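Local atomic coordinates of interferon-inducible and double-stranded-dependent eIF-2kinase (Carassius auratus, PDB entry 4KMF), a protein that binds left-handed Z-DNA through its Zalpha domain and probably, as a PKR-like kinase, phosphorylates the translation initiation factor eIF2alpha. Residues 30-33 and 34-37. Sequence-based numbering, arbitrary orientation.
With nucleotides of chain B.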
loop_
_atom_site.group_PDB
_atom_site.type_symbol
_atom_site.label_atom_id
_atom_site.label_comp_id
_atom_site.label_asym_id
_atom_site.label_seq_id
_atom_site.Cartn_x
_atom_site.Cartn_y
_atom_site.Cartn_z
ATOM N N GLY A 30 -3.206 -6.452 -18.501
ATOM C CA GLY A 30 -4.569 -6.014 -18.191
ATOM C C GLY A 30 -4.953 -6.295 -16.756
ATOM O O GLY A 30 -6.127 -6.581 -16.462
ATOM N N LEU A 31 -3.963 -6.235 -15.856
ATOM C CA LEU A 31 -4.179 -6.409 -14.424
ATOM C C LEU A 31 -3.884 -5.101 -13.709
ATOM O O LEU A 31 -3.106 -4.287 -14.189
ATOM C CB LEU A 31 -3.241 -7.471 -13.867
ATOM C CG LEU A 31 -3.394 -8.892 -14.376
ATOM C CD1 LEU A 31 -2.135 -9.643 -13.905
ATOM C CD2 LEU A 31 -4.661 -9.542 -13.838
ATOM N N ASP A 32 -4.494 -4.884 -12.554
ATOM C CA ASP A 32 -4.189 -3.666 -11.802
ATOM C C ASP A 32 -2.716 -3.668 -11.362
ATOM O O ASP A 32 -2.123 -4.737 -11.182
ATOM C CB ASP A 32 -5.091 -3.529 -10.572
ATOM C CG ASP A 32 -4.908 -4.669 -9.593
ATOM O OD1 ASP A 32 -4.328 -4.443 -8.528
ATOM O OD2 ASP A 32 -5.317 -5.815 -9.889
ATOM N N LYS A 33 -2.151 -2.481 -11.179
ATOM C CA LYS A 33 -0.753 -2.307 -10.774
ATOM C C LYS A 33 -0.358 -3.130 -9.503
ATOM O O LYS A 33 0.715 -3.723 -9.470
ATOM C CB LYS A 33 -0.450 -0.802 -10.640
ATOM C CG LYS A 33 0.994 -0.392 -10.253
ATOM C CD LYS A 33 0.994 1.092 -9.785
ATOM C CE LYS A 33 2.158 1.490 -8.873
ATOM N NZ LYS A 33 1.966 1.313 -7.342
ATOM N N SER A 34 -1.223 -3.219 -8.497
ATOM C CA SER A 34 -0.871 -3.905 -7.251
ATOM C C SER A 34 -0.730 -5.377 -7.492
ATOM O O SER A 34 0.110 -6.033 -6.915
ATOM C CB SER A 34 -1.983 -3.777 -6.216
ATOM O OG SER A 34 -2.177 -2.455 -5.839
ATOM N N THR A 35 -1.599 -5.923 -8.321
ATOM C CA THR A 35 -1.531 -7.333 -8.680
ATOM C C THR A 35 -0.265 -7.652 -9.464
ATOM O O THR A 35 0.404 -8.645 -9.180
ATOM C CB THR A 35 -2.817 -7.771 -9.458
ATOM O OG1 THR A 35 -3.938 -7.671 -8.563
ATOM C CG2 THR A 35 -2.719 -9.230 -9.937
ATOM N N VAL A 36 0.043 -6.826 -10.459
ATOM C CA VAL A 36 1.299 -6.955 -11.194
ATOM C C VAL A 36 2.485 -6.881 -10.251
ATOM O O VAL A 36 3.395 -7.704 -10.354
ATOM C CB VAL A 36 1.393 -5.943 -12.308
ATOM C CG1 VAL A 36 2.741 -6.055 -13.025
ATOM C CG2 VAL A 36 0.247 -6.264 -13.276
ATOM N N ASN A 37 2.465 -5.927 -9.313
ATOM C CA ASN A 37 3.579 -5.812 -8.376
ATOM C C ASN A 37 3.694 -7.020 -7.463
ATOM O O ASN A 37 4.789 -7.483 -7.190
ATOM C CB ASN A 37 3.504 -4.494 -7.597
ATOM C CG ASN A 37 4.221 -3.382 -8.298
ATOM O OD1 ASN A 37 5.118 -3.622 -9.101
ATOM N ND2 ASN A 37 3.853 -2.144 -7.974
ATOM P P DG B 5 1.478 -1.852 -5.056
ATOM O OP1 DG B 5 1.759 -1.322 -6.394
ATOM O OP2 DG B 5 0.090 -1.866 -4.504
ATOM O "O5'" DG B 5 2.060 -3.335 -4.927
ATOM C "C5'" DG B 5 1.860 -4.079 -3.723
ATOM C "C4'" DG B 5 2.694 -5.332 -3.853
ATOM O "O4'" DG B 5 4.102 -5.029 -3.979
ATOM C "C3'" DG B 5 2.542 -6.227 -2.646
ATOM O "O3'" DG B 5 1.643 -7.235 -3.077
ATOM C "C2'" DG B 5 3.922 -6.824 -2.423
ATOM C "C1'" DG B 5 4.872 -5.945 -3.202
ATOM N N9 DG B 5 5.709 -5.087 -2.355
ATOM C C8 DG B 5 7.086 -4.989 -2.400
ATOM N N7 DG B 5 7.572 -4.124 -1.559
ATOM C C5 DG B 5 6.449 -3.621 -0.887
ATOM C C6 DG B 5 6.378 -2.624 0.126
ATOM O O6 DG B 5 7.350 -2.026 0.624
ATOM N N1 DG B 5 5.065 -2.365 0.557
ATOM C C2 DG B 5 3.953 -3.008 0.036
ATOM N N2 DG B 5 2.765 -2.636 0.539
ATOM N N3 DG B 5 4.009 -3.924 -0.978
ATOM C C4 DG B 5 5.291 -4.212 -1.357
ATOM P P DC B 4 7.021 -0.259 -6.021
ATOM O OP1 DC B 4 7.442 -1.468 -6.767
ATOM O OP2 DC B 4 6.020 0.589 -6.660
ATOM O "O5'" DC B 4 6.505 -0.634 -4.568
ATOM C "C5'" DC B 4 5.874 -1.912 -4.291
ATOM C "C4'" DC B 4 4.599 -1.643 -3.485
ATOM O "O4'" DC B 4 4.940 -1.080 -2.192
ATOM C "C3'" DC B 4 3.631 -0.634 -4.102
ATOM O "O3'" DC B 4 2.272 -1.053 -3.911
ATOM C "C2'" DC B 4 3.881 0.647 -3.327
ATOM C "C1'" DC B 4 4.103 0.046 -1.959
ATOM N N1 DC B 4 4.762 0.981 -1.036
ATOM C C2 DC B 4 3.983 1.876 -0.294
ATOM O O2 DC B 4 2.761 1.864 -0.423
ATOM N N3 DC B 4 4.605 2.730 0.567
ATOM C C4 DC B 4 5.945 2.728 0.665
ATOM N N4 DC B 4 6.516 3.545 1.535
ATOM C C5 DC B 4 6.764 1.811 -0.081
ATOM C C6 DC B 4 6.140 0.974 -0.922
#
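Oxygen OP1 of the DG5 phosphate in chain B is gripped by two side chains one helical turn apart: Lys33 NZ donates to it at 2.8 Å and Asn37 ND2 at 2.7 Å, the hydrogen bond from the Asn37 amide being fairly straight (164°). The other non-bridging oxygen, OP2, takes a bond from Ser34 OG, also 2.7 Å long, so one phosphate is held by three side chains within the first five residues of helix 33-45. Lys33 leaves the backbone with CG anti to its N (chi1 -178°), runs out extended, and bends at its last torsion to bring the ammonium group in beside the Asn37 amide, both aimed at the same oxygen. The Asn37 side chain also touches Ala22 of helix 22-29.

The start of the helix is fixed by Asp32, the N-cap. Its OD1 accepts from Thr35 N at 3.1 Å, met from well above the carboxylate plane, while OD2 takes Thr35 OG1 on its syn side at 2.7 Å. The first helical backbone bonds follow, from Val36 N to Asp32 O and from Asn37 N to Lys33 O. Beside the cap, Leu31 lays CB against Val36 CG2 (3.7 Å) and brings CD1 to 4.0 Å from Thr35 CG2, and Val36 continues the apolar packing onto Ile25 and Ala26. A valine in place of Thr35 would probably leave Asp32 OD2 without its hydroxyl mate and the carboxylate freer to turn about the remaining Thr35 N bond.

This is the opening of the recognition helix of a winged helix-turn-helix domain, addressed to the backbone of Z-DNA rather than to its bases here: a lysine charge and two neutral donors share one phosphate lying beside the first turn, so its negative charge is likely to be spread over several partners.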